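Local coordinates for resiniferatoxin-binding, phosphotriesterase-related protein (Rhodobacter sphaeroides 2.4.1, PDB 3K2G) that probably acts as a binuclear zinc hydrolase of the phosphotriesterase family, on a TIM-barrel scaffold, and is named for binding resiniferatoxin, at residues A286-A291 against H333-A338; H325-L330 against T342-N347. All blocks are in the same frame, centred on the assembly; numbering follows the deposited sequence.

Contact 1 of 2, residues A286-A291 against H333-A338; sequences AILGLA and HGLDDA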
loop_
_atom_site.group_PDB
_atom_site.type_symbol
_atom_site.label_atom_id
_atom_site.label_comp_id
_atom_site.label_asym_id
_atom_site.label_seq_id
_atom_site.Cartn_x
_atom_site.Cartn_y
_atom_site.Cartn_z
ATOM N N ALA B 286 5.392 12.526 1.048
ATOM C CA ALA B 286 5.464 12.555 -0.409
ATOM C C ALA B 286 6.789 13.181 -0.844
ATOM O O ALA B 286 7.405 12.752 -1.822
ATOM C CB ALA B 286 4.299 13.354 -0.980
ATOM N N ILE B 287 7.212 14.205 -0.107
ATOM C CA ILE B 287 8.460 14.899 -0.390
ATOM C C ILE B 287 9.639 13.959 -0.135
ATOM O O ILE B 287 10.589 13.912 -0.919
ATOM C CB ILE B 287 8.583 16.172 0.490
ATOM C CG1 ILE B 287 7.547 17.211 0.038
ATOM C CG2 ILE B 287 9.986 16.741 0.411
ATOM C CD1 ILE B 287 7.436 18.429 0.952
ATOM N N LEU B 288 9.573 13.210 0.962
ATOM C CA LEU B 288 10.626 12.258 1.296
ATOM C C LEU B 288 10.778 11.262 0.159
ATOM O O LEU B 288 11.889 10.966 -0.281
ATOM C CB LEU B 288 10.277 11.504 2.576
ATOM C CG LEU B 288 10.885 12.018 3.881
ATOM C CD1 LEU B 288 10.590 13.502 4.060
ATOM C CD2 LEU B 288 10.318 11.201 5.041
ATOM N N GLY B 289 9.642 10.750 -0.304
ATOM C CA GLY B 289 9.644 9.792 -1.393
ATOM C C GLY B 289 10.241 10.379 -2.657
ATOM O O GLY B 289 11.088 9.755 -3.297
ATOM N N LEU B 290 9.800 11.575 -3.029
ATOM C CA LEU B 290 10.338 12.205 -4.225
ATOM C C LEU B 290 11.855 12.287 -4.093
ATOM O O LEU B 290 12.578 11.998 -5.045
ATOM C CB LEU B 290 9.733 13.599 -4.421
ATOM C CG LEU B 290 8.315 13.634 -5.002
ATOM C CD1 LEU B 290 7.771 15.050 -4.917
ATOM C CD2 LEU B 290 8.326 13.151 -6.458
ATOM N N ALA B 291 12.334 12.657 -2.909
ATOM C CA ALA B 291 13.775 12.758 -2.669
ATOM C C ALA B 291 14.442 11.389 -2.800
ATOM O O ALA B 291 15.491 11.263 -3.438
ATOM C CB ALA B 291 14.042 13.339 -1.289
ATOM N N HIS B 333 10.981 13.834 9.774
ATOM C CA HIS B 333 10.741 12.799 8.779
ATOM C C HIS B 333 12.016 12.199 8.187
ATOM O O HIS B 333 11.952 11.192 7.486
ATOM C CB HIS B 333 9.865 13.330 7.638
ATOM C CG HIS B 333 8.397 13.274 7.925
ATOM N ND1 HIS B 333 7.773 14.141 8.795
ATOM C CD2 HIS B 333 7.431 12.446 7.463
ATOM C CE1 HIS B 333 6.486 13.853 8.853
ATOM N NE2 HIS B 333 6.253 12.827 8.055
ATOM N N GLY B 334 13.163 12.815 8.443
ATOM C CA GLY B 334 14.399 12.258 7.920
ATOM C C GLY B 334 15.311 13.151 7.096
ATOM O O GLY B 334 16.422 12.741 6.760
ATOM N N LEU B 335 14.872 14.360 6.761
ATOM C CA LEU B 335 15.713 15.256 5.971
ATOM C C LEU B 335 16.724 16.007 6.830
ATOM O O LEU B 335 16.393 16.479 7.916
ATOM C CB LEU B 335 14.857 16.270 5.209
ATOM C CG LEU B 335 14.048 15.774 4.014
ATOM C CD1 LEU B 335 13.346 16.967 3.372
ATOM C CD2 LEU B 335 14.966 15.085 3.005
ATOM N N ASP B 336 17.956 16.120 6.339
ATOM C CA ASP B 336 18.988 16.838 7.079
ATOM C C ASP B 336 19.007 18.306 6.681
ATOM O O ASP B 336 18.330 18.703 5.735
ATOM C CB ASP B 336 20.375 16.217 6.853
ATOM C CG ASP B 336 20.782 16.185 5.390
ATOM O OD1 ASP B 336 20.335 17.057 4.618
ATOM O OD2 ASP B 336 21.573 15.290 5.018
ATOM N N ASP B 337 19.788 19.103 7.403
ATOM C CA ASP B 337 19.882 20.538 7.146
ATOM C C ASP B 337 20.289 20.867 5.711
ATOM O O ASP B 337 19.872 21.888 5.166
ATOM C CB ASP B 337 20.877 21.187 8.114
ATOM C CG ASP B 337 22.322 20.962 7.704
ATOM O OD1 ASP B 337 22.746 19.787 7.617
ATOM O OD2 ASP B 337 23.033 21.965 7.465
ATOM N N ALA B 338 21.111 20.012 5.108
ATOM C CA ALA B 338 21.560 20.228 3.735
ATOM C C ALA B 338 20.359 20.192 2.807
ATOM O O ALA B 338 20.232 21.012 1.896
ATOM C CB ALA B 338 22.564 19.148 3.329
#
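L288 of helix 280-292 pushes its isobutyl group against H333 and L335, which sit in the turn between helices 321-332 and 337-352. The packing is apolar, with no hydrogen bond between 286-291 and 333-338. L288 CD1 reaches L335 CG at 4.1 Å, and the same methyl lies 3.7 Å from H333 CB. As modelled, L288 CD2 lies at the edge of the imidazole, near its plane, 4.0 Å from H333 CG. This methyl also comes within 2.9 Å of H333 O, too close for a comfortable methyl-carbonyl approach; with chi1 at -97°, off a staggered value, the exact placing of the L288 tip, and with it the edge contact, is doubtful. I287, the residue before L288, brings CG2 to 4.5 Å from L335 CD1, and also packs on F261, I299 and L301 of the strands beneath.

Polar bonds set the shape of the turn instead. H333 ND1 is hydrogen-bonded to R329 O, which fixes the rotation of the imidazole. G334 has phi at +126°, a value at which a CB would be jammed against the preceding carbonyl oxygen. Two residues on, D336 OD1 caps A339 N and starts the next helix.

The positive phi of G334, with two bonds back into the last turn, makes a Schellman motif closing helix 321-332; the N-cap D336 follows two residues later, and the connection between the two helices lies on a neighbouring helix of the TIM barrel's outer layer.

Contact 2 of 2, residues H325-L330 against T342-N347; sequences HFLPRL and TLMVTN
L327 and L330 of helix 321-332 face M344 and L343 of helix 337-352, joining two successive helices that pack around a TIM barrel. The backbones stay well separated, with L327 CA 9.3 Å from M344 CA, and side chains bridge the distance. At the start of the first segment, H325 takes no part across the helix pair; its NE2 is hydrogen-bonded to E68 of a neighbouring subunit. L327 comes next: its two methyls straddle M344 CG, CD1 and CD2 each lying 4.0 Å from that atom. M344 is selenomethionine, bent at chi2 (-54°) and chi3 (-69°), and meets L327 through its CG; its backbone bonds to T31. P328 has no N-H to give to the preceding turn, and the helix kinks there, with R329 N making weak bonds to H325 O and F326 O. R329 NH1 forms a salt bridge with D281, and NH2 bonds to Q276 of a neighbouring subunit. Across the contact the second helix widens into a pi-type turn, closed by N347 N bonding to T342 O at 2.7 Å. L330 ends the walk: one methyl of each leucine meets tip to tip, CD1 of L330 to CD1 of L343, at 3.6 Å.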
loop_
_atom_site.group_PDB
_atom_site.type_symbol
_atom_site.label_atom_id
_atom_site.label_comp_id
_atom_site.label_asym_id
_atom_site.label_seq_id
_atom_site.Cartn_x
_atom_site.Cartn_y
_atom_site.Cartn_z
ATOM N N HIS B 325 8.003 26.058 11.204
ATOM C CA HIS B 325 7.372 24.812 11.592
ATOM C C HIS B 325 7.481 23.636 10.630
ATOM O O HIS B 325 7.676 22.507 11.071
ATOM C CB HIS B 325 5.910 25.103 11.937
ATOM C CG HIS B 325 5.749 26.080 13.063
ATOM N ND1 HIS B 325 5.995 25.750 14.378
ATOM C CD2 HIS B 325 5.396 27.388 13.066
ATOM C CE1 HIS B 325 5.799 26.808 15.143
ATOM N NE2 HIS B 325 5.436 27.816 14.372
ATOM N N PHE B 326 7.377 23.877 9.330
ATOM C CA PHE B 326 7.464 22.762 8.401
ATOM C C PHE B 326 8.878 22.192 8.260
ATOM O O PHE B 326 9.046 20.974 8.230
ATOM C CB PHE B 326 6.906 23.140 7.022
ATOM C CG PHE B 326 6.705 21.954 6.109
ATOM C CD1 PHE B 326 5.849 20.913 6.469
ATOM C CD2 PHE B 326 7.380 21.870 4.894
ATOM C CE1 PHE B 326 5.676 19.803 5.628
ATOM C CE2 PHE B 326 7.216 20.773 4.053
ATOM C CZ PHE B 326 6.364 19.737 4.417
ATOM N N LEU B 327 9.894 23.047 8.184
ATOM C CA LEU B 327 11.260 22.541 8.051
ATOM C C LEU B 327 11.541 21.552 9.190
ATOM O O LEU B 327 12.026 20.446 8.953
ATOM C CB LEU B 327 12.271 23.699 8.028
ATOM C CG LEU B 327 12.070 24.698 6.869
ATOM C CD1 LEU B 327 13.233 25.686 6.822
ATOM C CD2 LEU B 327 11.961 23.965 5.536
ATOM N N PRO B 328 11.221 21.928 10.442
ATOM C CA PRO B 328 11.457 21.008 11.561
ATOM C C PRO B 328 10.693 19.681 11.371
ATOM O O PRO B 328 11.173 18.619 11.768
ATOM C CB PRO B 328 10.957 21.802 12.765
ATOM C CG PRO B 328 11.267 23.223 12.373
ATOM C CD PRO B 328 10.828 23.263 10.930
ATOM N N ARG B 329 9.510 19.747 10.761
ATOM C CA ARG B 329 8.705 18.549 10.505
ATOM C C ARG B 329 9.432 17.665 9.483
ATOM O O ARG B 329 9.480 16.447 9.631
ATOM C CB ARG B 329 7.322 18.939 9.964
ATOM C CG ARG B 329 6.368 17.770 9.716
ATOM C CD ARG B 329 5.065 18.246 9.073
ATOM N NE ARG B 329 4.284 19.108 9.962
ATOM C CZ ARG B 329 3.544 18.670 10.980
ATOM N NH1 ARG B 329 3.469 17.371 11.249
ATOM N NH2 ARG B 329 2.877 19.533 11.738
ATOM N N LEU B 330 9.992 18.291 8.448
ATOM C CA LEU B 330 10.729 17.564 7.422
ATOM C C LEU B 330 11.943 16.899 8.057
ATOM O O LEU B 330 12.382 15.842 7.616
ATOM C CB LEU B 330 11.201 18.509 6.313
ATOM C CG LEU B 330 10.164 19.001 5.305
ATOM C CD1 LEU B 330 10.837 19.936 4.304
ATOM C CD2 LEU B 330 9.542 17.814 4.596
ATOM N N THR B 342 18.677 23.105 0.589
ATOM C CA THR B 342 18.406 22.888 -0.831
ATOM C C THR B 342 16.979 23.313 -1.194
ATOM O O THR B 342 16.740 23.941 -2.224
ATOM C CB THR B 342 18.600 21.393 -1.205
ATOM O OG1 THR B 342 19.983 21.045 -1.072
ATOM C CG2 THR B 342 18.142 21.125 -2.637
ATOM N N LEU B 343 16.037 22.976 -0.325
ATOM C CA LEU B 343 14.637 23.304 -0.549
ATOM C C LEU B 343 14.317 24.794 -0.504
ATOM O O LEU B 343 13.578 25.286 -1.351
ATOM C CB LEU B 343 13.761 22.563 0.473
ATOM C CG LEU B 343 13.761 21.038 0.339
ATOM C CD1 LEU B 343 13.060 20.403 1.523
ATOM C CD2 LEU B 343 13.077 20.653 -0.954
HETATM N N MSE B 344 14.883 25.511 0.464
HETATM C CA MSE B 344 14.595 26.938 0.625
HETATM C C MSE B 344 15.522 27.936 -0.049
HETATM O O MSE B 344 15.193 29.122 -0.131
HETATM C CB MSE B 344 14.533 27.291 2.112
HETATM C CG MSE B 344 13.502 26.488 2.891
HETATM SE SE MSE B 344 11.708 26.551 2.145
HETATM C CE MSE B 344 11.343 28.416 2.535
ATOM N N VAL B 345 16.682 27.480 -0.516
ATOM C CA VAL B 345 17.634 28.389 -1.144
ATOM C C VAL B 345 18.093 27.911 -2.510
ATOM O O VAL B 345 17.868 28.577 -3.522
ATOM C CB VAL B 345 18.898 28.589 -0.259
ATOM C CG1 VAL B 345 19.886 29.512 -0.964
ATOM C CG2 VAL B 345 18.515 29.170 1.095
ATOM N N THR B 346 18.731 26.748 -2.538
ATOM C CA THR B 346 19.249 26.213 -3.788
ATOM C C THR B 346 18.181 25.990 -4.859
ATOM O O THR B 346 18.346 26.432 -5.996
ATOM C CB THR B 346 20.021 24.895 -3.556
ATOM O OG1 THR B 346 20.874 25.035 -2.410
ATOM C CG2 THR B 346 20.893 24.577 -4.769
ATOM N N ASN B 347 17.082 25.325 -4.513
ATOM C CA ASN B 347 16.053 25.084 -5.513
ATOM C C ASN B 347 15.426 26.372 -6.034
ATOM O O ASN B 347 15.242 26.520 -7.238
ATOM C CB ASN B 347 14.991 24.123 -4.982
ATOM C CG ASN B 347 15.503 22.692 -4.909
ATOM O OD1 ASN B 347 16.617 22.401 -5.350
ATOM N ND2 ASN B 347 14.693 21.797 -4.363
#

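The centres of contacts 1 and 2 lie about 9 Å apart on the same side of the chain's centre, and the two touch. Their segments alternate along the chain, in the order 286-291, 325-330, 333-338, 342-347, so helices 280-292, 321-332 and 337-352 are joined in one apolar cluster. L335 of contact 1 lies against L343 of contact 2, CD1 to CD1 at 3.9 Å, and I287 CD1 packs on F326 CZ. A probable hydrogen bond from L335 N to L330 O ties the turn to the helix before it. The cluster rests on strand 299-301. Contact 2 lies nearer the metals, the M344 side chain about 10 Å from that of the zinc ligand H34; contact 1 lies away from the zinc site.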